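Local coordinates for cAMP factor (Mobiluncus curtisii, PDB 6JLC), which probably acts as a secreted pore-forming toxin that takes part in co-haemolysis, as CAMP factors do, and is represented here by its C-terminal part, at residues L144-T149 with T202-D207; D156-A161 with A208-L213; A168-I173 with R180-L185. One frame throughout, in Å; residues are numbered along the deposited sequence.

Interaction 1: residues L144-T149 with T202-D207; sequences LKSTDT and TVAECD
A capping box opens helix 203-222, and the type I turn from Lys145 to Asp148, in the loop ahead of helix 152-173, docks against it at one end of a three-helix bundle. Val203, whose CB is directed toward the turn, buries more surface in this contact than any other residue. Its CG2 lies anti to the carbonyl carbon and meets CD1 of Leu144 at 3.7 Å, the two side chains crossing obliquely. Thr202 presents its methyl instead: CG2 approaches Thr147 O, while OG1, on the other branch, stands in the crowded position between backbone N and carbonyl carbon (chi1 60°), where it serves the helix. Glu205 N donates to Thr202 OG1 at 3.0 Å, and Glu205 OE1 reciprocates through its anti lone pair by accepting from Thr202 N at 2.8 Å. Glu205 OE2 is paired in turn with Lys198, so the carboxylate that closes the box is held at both oxygens.

With the cap satisfying Glu205 N, the first two amides of the helix bind the turn. Val203 N lies almost on the extended C=O axis of Asp148, 2.9 Å from its O, and a single backbone bridge joins Thr149 to Thr202 beside it. The turn itself is braced by Asp148, whose OD2 receives Lys145 N from above the carboxylate plane. Tyr94 covers Val203 from a neighbouring loop. At the next residue, the methyl of Ala204 sits 3.9 Å from Ser146 CB, and Ala204 N meets Ser146 O in the carbonyl plane, on a lone pair, at 2.9 Å.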
loop_
_atom_site.group_PDB
_atom_site.type_symbol
_atom_site.label_atom_id
_atom_site.label_comp_id
_atom_site.label_asym_id
_atom_site.label_seq_id
_atom_site.Cartn_x
_atom_site.Cartn_y
_atom_site.Cartn_z
ATOM N N LEU A 144 -17.630 5.085 -4.741
ATOM C CA LEU A 144 -17.839 6.513 -4.550
ATOM C C LEU A 144 -18.617 7.092 -5.720
ATOM O O LEU A 144 -18.429 6.683 -6.866
ATOM C CB LEU A 144 -16.489 7.233 -4.444
ATOM C CG LEU A 144 -15.627 6.970 -3.200
ATOM C CD1 LEU A 144 -14.162 7.365 -3.432
ATOM C CD2 LEU A 144 -16.204 7.728 -2.017
ATOM N N LYS A 145 -19.489 8.053 -5.432
ATOM C CA LYS A 145 -19.991 8.914 -6.493
ATOM C C LYS A 145 -18.938 9.965 -6.809
ATOM O O LYS A 145 -18.138 10.348 -5.949
ATOM C CB LYS A 145 -21.297 9.604 -6.093
ATOM C CG LYS A 145 -22.464 8.679 -5.802
ATOM C CD LYS A 145 -23.661 9.485 -5.325
ATOM C CE LYS A 145 -24.859 8.604 -5.049
ATOM N NZ LYS A 145 -24.465 7.409 -4.256
ATOM N N SER A 146 -18.937 10.439 -8.053
ATOM C CA SER A 146 -17.980 11.481 -8.402
ATOM C C SER A 146 -18.187 12.745 -7.573
ATOM O O SER A 146 -17.243 13.528 -7.418
ATOM C CB SER A 146 -18.068 11.804 -9.891
ATOM O OG SER A 146 -19.328 12.356 -10.203
ATOM N N THR A 147 -19.386 12.939 -7.001
ATOM C CA THR A 147 -19.669 14.094 -6.151
ATOM C C THR A 147 -19.260 13.885 -4.695
ATOM O O THR A 147 -19.305 14.846 -3.918
ATOM C CB THR A 147 -21.163 14.432 -6.201
ATOM O OG1 THR A 147 -21.915 13.233 -6.008
ATOM C CG2 THR A 147 -21.531 15.021 -7.545
ATOM N N ASP A 148 -18.897 12.664 -4.297
ATOM C CA ASP A 148 -18.454 12.421 -2.934
ATOM C C ASP A 148 -17.087 13.055 -2.687
ATOM O O ASP A 148 -16.323 13.339 -3.613
ATOM C CB ASP A 148 -18.361 10.924 -2.637
ATOM C CG ASP A 148 -19.710 10.259 -2.511
ATOM O OD1 ASP A 148 -20.720 10.966 -2.291
ATOM O OD2 ASP A 148 -19.747 9.022 -2.638
ATOM N N THR A 149 -16.783 13.278 -1.413
ATOM C CA THR A 149 -15.460 13.759 -1.042
ATOM C C THR A 149 -14.428 12.688 -1.347
ATOM O O THR A 149 -14.633 11.507 -1.042
ATOM C CB THR A 149 -15.415 14.128 0.442
ATOM O OG1 THR A 149 -16.428 15.099 0.703
ATOM C CG2 THR A 149 -14.053 14.726 0.816
ATOM N N THR A 202 -13.705 16.916 -4.296
ATOM C CA THR A 202 -14.500 15.758 -4.669
ATOM C C THR A 202 -13.669 14.779 -5.486
ATOM O O THR A 202 -12.616 15.117 -6.028
ATOM C CB THR A 202 -15.712 16.162 -5.501
ATOM O OG1 THR A 202 -15.256 16.806 -6.699
ATOM C CG2 THR A 202 -16.630 17.098 -4.712
ATOM N N VAL A 203 -14.177 13.547 -5.580
ATOM C CA VAL A 203 -13.593 12.565 -6.491
ATOM C C VAL A 203 -13.430 13.168 -7.878
ATOM O O VAL A 203 -12.359 13.091 -8.489
ATOM C CB VAL A 203 -14.456 11.293 -6.529
ATOM C CG1 VAL A 203 -13.971 10.345 -7.628
ATOM C CG2 VAL A 203 -14.433 10.614 -5.153
ATOM N N ALA A 204 -14.487 13.808 -8.377
ATOM C CA ALA A 204 -14.447 14.378 -9.721
ATOM C C ALA A 204 -13.365 15.443 -9.848
ATOM O O ALA A 204 -12.717 15.554 -10.896
ATOM C CB ALA A 204 -15.810 14.969 -10.079
ATOM N N GLU A 205 -13.182 16.264 -8.814
ATOM C CA GLU A 205 -12.136 17.281 -8.887
ATOM C C GLU A 205 -10.754 16.638 -8.962
ATOM O O GLU A 205 -9.863 17.145 -9.650
ATOM C CB GLU A 205 -12.209 18.231 -7.686
ATOM C CG GLU A 205 -13.372 19.225 -7.695
ATOM C CD GLU A 205 -13.438 20.036 -6.408
ATOM O OE1 GLU A 205 -13.824 19.477 -5.360
ATOM O OE2 GLU A 205 -13.084 21.235 -6.436
ATOM N N CYS A 206 -10.556 15.522 -8.256
ATOM C CA CYS A 206 -9.267 14.838 -8.313
ATOM C C CYS A 206 -9.051 14.197 -9.682
ATOM O O CYS A 206 -7.970 14.333 -10.274
ATOM C CB CYS A 206 -9.182 13.790 -7.196
ATOM S SG CYS A 206 -9.152 14.506 -5.532
ATOM N N ASP A 207 -10.072 13.500 -10.204
ATOM C CA ASP A 207 -9.971 12.904 -11.538
ATOM C C ASP A 207 -9.710 13.963 -12.603
ATOM O O ASP A 207 -8.921 13.745 -13.528
ATOM C CB ASP A 207 -11.252 12.138 -11.891
ATOM C CG ASP A 207 -11.437 10.868 -11.069
ATOM O OD1 ASP A 207 -10.439 10.338 -10.531
ATOM O OD2 ASP A 207 -12.590 10.405 -10.974
#

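Interaction 2: residues D156-A161 with A208-L213; sequences DLLNKA and AAIAKL
Ile210 has CG1 anti to its carbonyl carbon (chi1 -69°) and CD1 extended beyond it, so that this branch reaches across to the other helix. Leu158 answers with CG anti to its own backbone N (chi1 172°), which brings CD1 to 3.7 Å from Ile210 CG1 as the two chains cross obliquely. The same CD1 reaches the methyl of Ala209, at 4.0 Å from its CB. Ile210 CD1 extends farther, over the backbone of Leu158, 3.8 Å from its CA, and the Leu157 side chain crosses that of Ile210 at about a right angle, Leu157 CG 3.9 Å from Ile210 CD1. The two segments belong to the first and last helices of a three-helix bundle and run nearly parallel, 14° apart, with axes 9.5 Å from each other. Helix 179-197 completes the packing: Trp196 touches Leu158, and Ile189 and Ala192 touch Leu213. Tyr94 and Arg93, from a loop, touch Leu157. One turn farther on, small Ala161 turns its CB toward the partner helix and meets Ile210 CG1 at 4.0 Å, while CD2 of Leu213 comes up against the backbone of Ala161, 3.9 Å from its O.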
loop_
_atom_site.group_PDB
_atom_site.type_symbol
_atom_site.label_atom_id
_atom_site.label_comp_id
_atom_site.label_asym_id
_atom_site.label_seq_id
_atom_site.Cartn_x
_atom_site.Cartn_y
_atom_site.Cartn_z
ATOM N N ASP A 156 -4.418 9.768 -3.116
ATOM C CA ASP A 156 -3.118 9.163 -3.391
ATOM C C ASP A 156 -2.908 8.932 -4.883
ATOM O O ASP A 156 -1.777 9.038 -5.364
ATOM C CB ASP A 156 -2.964 7.860 -2.602
ATOM C CG ASP A 156 -2.836 8.101 -1.084
ATOM O OD1 ASP A 156 -2.409 9.206 -0.685
ATOM O OD2 ASP A 156 -3.170 7.194 -0.286
ATOM N N LEU A 157 -3.974 8.628 -5.635
ATOM C CA LEU A 157 -3.845 8.521 -7.090
ATOM C C LEU A 157 -3.470 9.868 -7.711
ATOM O O LEU A 157 -2.645 9.936 -8.631
ATOM C CB LEU A 157 -5.150 7.995 -7.692
ATOM C CG LEU A 157 -5.130 7.646 -9.184
ATOM C CD1 LEU A 157 -4.167 6.505 -9.465
ATOM C CD2 LEU A 157 -6.534 7.305 -9.686
ATOM N N LEU A 158 -4.011 10.952 -7.195
ATOM C CA LEU A 158 -3.686 12.284 -7.663
ATOM C C LEU A 158 -2.231 12.611 -7.307
ATOM O O LEU A 158 -1.498 13.131 -8.085
ATOM C CB LEU A 158 -4.608 13.302 -7.062
ATOM C CG LEU A 158 -4.277 14.749 -7.297
ATOM C CD1 LEU A 158 -4.032 15.040 -8.753
ATOM C CD2 LEU A 158 -5.297 15.667 -6.719
ATOM N N ASN A 159 -1.842 12.257 -6.106
ATOM C CA ASN A 159 -0.480 12.490 -5.670
ATOM C C ASN A 159 0.494 11.732 -6.520
ATOM O O ASN A 159 1.516 12.221 -6.854
ATOM C CB ASN A 159 -0.288 12.181 -4.203
ATOM C CG ASN A 159 0.824 12.995 -3.586
ATOM O OD1 ASN A 159 1.480 12.586 -2.665
ATOM N ND2 ASN A 159 1.023 14.137 -4.111
ATOM N N LYS A 160 0.147 10.510 -6.866
ATOM C CA LYS A 160 1.006 9.732 -7.756
ATOM C C LYS A 160 1.173 10.418 -9.108
ATOM O O LYS A 160 2.283 10.466 -9.657
ATOM C CB LYS A 160 0.439 8.322 -7.934
ATOM C CG LYS A 160 1.484 7.290 -8.344
ATOM C CD LYS A 160 1.018 5.865 -8.061
ATOM C CE LYS A 160 0.957 5.587 -6.560
ATOM N NZ LYS A 160 -0.185 4.702 -6.200
ATOM N N ALA A 161 0.080 10.955 -9.662
ATOM C CA ALA A 161 0.166 11.669 -10.933
ATOM C C ALA A 161 1.023 12.924 -10.808
ATOM O O ALA A 161 1.804 13.242 -11.712
ATOM C CB ALA A 161 -1.242 12.018 -11.441
ATOM N N ALA A 208 -10.388 15.111 -12.507
ATOM C CA ALA A 208 -10.157 16.181 -13.478
ATOM C C ALA A 208 -8.737 16.726 -13.380
ATOM O O ALA A 208 -8.114 17.036 -14.404
ATOM C CB ALA A 208 -11.170 17.307 -13.271
ATOM N N ALA A 209 -8.216 16.870 -12.162
ATOM C CA ALA A 209 -6.845 17.347 -12.001
ATOM C C ALA A 209 -5.847 16.381 -12.631
ATOM O O ALA A 209 -4.879 16.808 -13.276
ATOM C CB ALA A 209 -6.528 17.555 -10.523
ATOM N N ILE A 210 -6.060 15.074 -12.448
ATOM C CA ILE A 210 -5.191 14.089 -13.090
ATOM C C ILE A 210 -5.248 14.241 -14.606
ATOM O O ILE A 210 -4.212 14.299 -15.286
ATOM C CB ILE A 210 -5.574 12.663 -12.651
ATOM C CG1 ILE A 210 -5.221 12.440 -11.173
ATOM C CG2 ILE A 210 -4.902 11.621 -13.572
ATOM C CD1 ILE A 210 -5.954 11.234 -10.549
ATOM N N ALA A 211 -6.458 14.337 -15.164
ATOM C CA ALA A 211 -6.570 14.436 -16.619
ATOM C C ALA A 211 -5.909 15.702 -17.152
ATOM O O ALA A 211 -5.218 15.658 -18.180
ATOM C CB ALA A 211 -8.040 14.367 -17.043
ATOM N N LYS A 212 -6.083 16.838 -16.462
ATOM C CA LYS A 212 -5.455 18.083 -16.927
ATOM C C LYS A 212 -3.935 17.996 -16.860
ATOM O O LYS A 212 -3.226 18.542 -17.721
ATOM C CB LYS A 212 -5.924 19.278 -16.094
ATOM C CG LYS A 212 -7.405 19.611 -16.180
ATOM C CD LYS A 212 -7.733 20.777 -15.238
ATOM C CE LYS A 212 -9.112 20.629 -14.595
ATOM N NZ LYS A 212 -9.042 20.607 -13.097
ATOM N N LEU A 213 -3.419 17.316 -15.837
ATOM C CA LEU A 213 -1.977 17.157 -15.681
ATOM C C LEU A 213 -1.397 16.311 -16.805
ATOM O O LEU A 213 -0.339 16.638 -17.357
ATOM C CB LEU A 213 -1.692 16.529 -14.317
ATOM C CG LEU A 213 -0.374 16.747 -13.591
ATOM C CD1 LEU A 213 0.096 18.203 -13.671
ATOM C CD2 LEU A 213 -0.559 16.282 -12.160
#

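Interaction 3: residues A168-I173 with R180-L185; sequences ARDKEI and RTYQTL. With ACT (acetate ion), chain B.
Arg169 NH1 is gripped twice: it donates to the O atom of an acetate ion at 3.0 Å, and also to Asn186 OD1, just beyond segment 180-185. The acetate, probably from the crystallisation liquor, is bound by Arg166 as well. The NE and NH2 edge of the guanidinium is turned to Asp170, the next residue in the helix; NE lies 3.0 Å from Asp170 OD1 in a salt bridge, and the individual hydrogen bonds of this pair are weak. CG of Arg169 is anti to the backbone N (chi1 165°), which carries CG and CD to Tyr182, and a bend at chi3 (56°) then turns the guanidinium toward Asp170.

Arg169 CD comes within 3.4 Å of Tyr182 CE2, and the hydroxyl OH sits over one guanidinium face, 3.5 Å above the plane and offset toward its rim. The guanidinium and ring planes are 30° apart. Asp170 OD1 approaches the ring at its edge, 3.5 Å from Tyr182 OH.

Beside these polar groups the contact is apolar. Leu185 CD2 packs at 3.7 Å from Arg169 CB and also reaches Ile173 CG1, whereas Ile173 CG2 lies against the backbone of Tyr182. The segments form the end of an antiparallel helical hairpin, and Ala220 of helix 203-222 touches Ile173 there. Arg169 probably stays positively charged, its charge balanced mainly by Asp170, with Asn186 and, in this crystal, the acetate at NH1, while its methylenes join the apolar packing.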
loop_
_atom_site.group_PDB
_atom_site.type_symbol
_atom_site.label_atom_id
_atom_site.label_comp_id
_atom_site.label_asym_id
_atom_site.label_seq_id
_atom_site.Cartn_x
_atom_site.Cartn_y
_atom_site.Cartn_z
ATOM N N ALA A 168 8.958 13.025 -14.601
ATOM C CA ALA A 168 9.062 13.141 -16.053
ATOM C C ALA A 168 9.443 14.548 -16.490
ATOM O O ALA A 168 10.137 14.720 -17.502
ATOM C CB ALA A 168 7.744 12.723 -16.710
ATOM N N ARG A 169 9.014 15.570 -15.748
ATOM C CA ARG A 169 9.359 16.936 -16.134
ATOM C C ARG A 169 10.863 17.167 -16.055
ATOM O O ARG A 169 11.446 17.805 -16.937
ATOM C CB ARG A 169 8.620 17.934 -15.242
ATOM C CG ARG A 169 9.163 19.355 -15.320
ATOM C CD ARG A 169 8.944 20.096 -14.003
ATOM N NE ARG A 169 9.523 19.400 -12.860
ATOM C CZ ARG A 169 9.174 19.618 -11.594
ATOM N NH1 ARG A 169 8.238 20.513 -11.297
ATOM N NH2 ARG A 169 9.753 18.932 -10.618
ATOM N N ASP A 170 11.501 16.648 -15.004
ATOM C CA ASP A 170 12.925 16.879 -14.798
ATOM C C ASP A 170 13.777 16.081 -15.776
ATOM O O ASP A 170 14.904 16.484 -16.085
ATOM C CB ASP A 170 13.300 16.521 -13.362
ATOM C CG ASP A 170 12.610 17.404 -12.337
ATOM O OD1 ASP A 170 12.408 18.610 -12.616
ATOM O OD2 ASP A 170 12.277 16.879 -11.250
ATOM N N LYS A 171 13.261 14.953 -16.269
ATOM C CA LYS A 171 14.009 14.090 -17.173
ATOM C C LYS A 171 13.784 14.406 -18.643
ATOM O O LYS A 171 14.648 14.084 -19.466
ATOM C CB LYS A 171 13.658 12.621 -16.914
ATOM C CG LYS A 171 14.139 12.115 -15.567
ATOM C CD LYS A 171 14.276 10.602 -15.551
ATOM C CE LYS A 171 13.755 10.024 -14.239
ATOM N NZ LYS A 171 12.734 8.962 -14.455
ATOM N N GLU A 172 12.667 15.043 -18.998
ATOM C CA GLU A 172 12.329 15.262 -20.396
ATOM C C GLU A 172 12.087 16.714 -20.779
ATOM O O GLU A 172 12.253 17.049 -21.950
ATOM C CB GLU A 172 11.081 14.451 -20.778
ATOM C CG GLU A 172 11.280 12.950 -20.711
ATOM C CD GLU A 172 12.035 12.415 -21.911
ATOM O OE1 GLU A 172 12.315 13.201 -22.846
ATOM O OE2 GLU A 172 12.348 11.206 -21.916
ATOM N N ILE A 173 11.692 17.576 -19.848
ATOM C CA ILE A 173 11.337 18.959 -20.173
ATOM C C ILE A 173 12.438 19.925 -19.780
ATOM O O ILE A 173 12.860 20.761 -20.578
ATOM C CB ILE A 173 10.001 19.348 -19.504
ATOM C CG1 ILE A 173 8.934 18.284 -19.786
ATOM C CG2 ILE A 173 9.561 20.721 -19.986
ATOM C CD1 ILE A 173 8.641 18.115 -21.257
ATOM N N ARG A 180 10.028 28.650 -21.004
ATOM C CA ARG A 180 8.587 28.896 -20.968
ATOM C C ARG A 180 7.794 27.598 -20.981
ATOM O O ARG A 180 6.722 27.521 -20.371
ATOM C CB ARG A 180 8.158 29.764 -22.152
ATOM C CG ARG A 180 8.611 31.204 -22.085
ATOM C CD ARG A 180 7.746 32.072 -22.976
ATOM N NE ARG A 180 8.090 31.940 -24.390
ATOM C CZ ARG A 180 7.293 32.303 -25.390
ATOM N NH1 ARG A 180 6.092 32.815 -25.133
ATOM N NH2 ARG A 180 7.695 32.158 -26.649
ATOM N N THR A 181 8.294 26.576 -21.682
ATOM C CA THR A 181 7.616 25.283 -21.698
ATOM C C THR A 181 7.662 24.644 -20.316
ATOM O O THR A 181 6.667 24.089 -19.833
ATOM C CB THR A 181 8.267 24.355 -22.733
ATOM O OG1 THR A 181 8.231 24.960 -24.035
ATOM C CG2 THR A 181 7.547 23.005 -22.769
ATOM N N TYR A 182 8.826 24.706 -19.672
ATOM C CA TYR A 182 8.970 24.187 -18.314
ATOM C C TYR A 182 8.044 24.911 -17.343
ATOM O O TYR A 182 7.362 24.277 -16.527
ATOM C CB TYR A 182 10.425 24.332 -17.873
ATOM C CG TYR A 182 10.763 23.736 -16.523
ATOM C CD1 TYR A 182 10.692 24.502 -15.361
ATOM C CD2 TYR A 182 11.192 22.419 -16.416
ATOM C CE1 TYR A 182 11.030 23.967 -14.128
ATOM C CE2 TYR A 182 11.533 21.874 -15.192
ATOM C CZ TYR A 182 11.447 22.648 -14.048
ATOM O OH TYR A 182 11.789 22.098 -12.830
ATOM N N GLN A 183 8.018 26.246 -17.414
ATOM C CA GLN A 183 7.252 27.040 -16.458
ATOM C C GLN A 183 5.750 26.827 -16.623
ATOM O O GLN A 183 5.019 26.730 -15.630
ATOM C CB GLN A 183 7.611 28.520 -16.610
ATOM C CG GLN A 183 6.955 29.438 -15.594
ATOM C CD GLN A 183 7.511 30.846 -15.646
ATOM O OE1 GLN A 183 8.488 31.163 -14.969
ATOM N NE2 GLN A 183 6.887 31.702 -16.449
ATOM N N THR A 184 5.269 26.772 -17.867
ATOM C CA THR A 184 3.861 26.459 -18.112
ATOM C C THR A 184 3.463 25.136 -17.468
ATOM O O THR A 184 2.399 25.024 -16.846
ATOM C CB THR A 184 3.602 26.404 -19.617
ATOM O OG1 THR A 184 4.091 27.601 -20.219
ATOM C CG2 THR A 184 2.108 26.222 -19.916
ATOM N N LEU A 185 4.298 24.108 -17.634
ATOM C CA LEU A 185 3.989 22.818 -17.024
ATOM C C LEU A 185 3.960 22.932 -15.503
ATOM O O LEU A 185 3.078 22.367 -14.844
ATOM C CB LEU A 185 5.010 21.764 -17.468
ATOM C CG LEU A 185 4.847 20.376 -16.837
ATOM C CD1 LEU A 185 3.449 19.816 -17.107
ATOM C CD2 LEU A 185 5.938 19.404 -17.298
HETATM C C ACT B . 5.812 21.546 -8.398
HETATM O O ACT B . 6.591 20.619 -8.774
HETATM O OXT ACT B . 5.133 21.613 -7.346
HETATM C CH3 ACT B . 5.645 22.765 -9.357
#

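How the interactions relate
From the N-terminal side, the chain leaves helix 121-139 and enters the loop holding 144-149, then runs through helix 152-173, which supplies one segment each to interactions 2 and 3. Interaction 3 closes the shortest loop, with only six residues between its segments, where the chain reverses into helix 179-197. Helix 203-222 then runs alongside helix 152-173 in nearly the same direction, its start closing interaction 1 and its next turns interaction 2. These two long-range loops cross, and both enclose interaction 3. Interactions 1 and 2 touch through Cys206 and Leu158, whereas the centre of interaction 3 lies about 17 Å from that of interaction 2, toward the opposite end of the three-helix bundle.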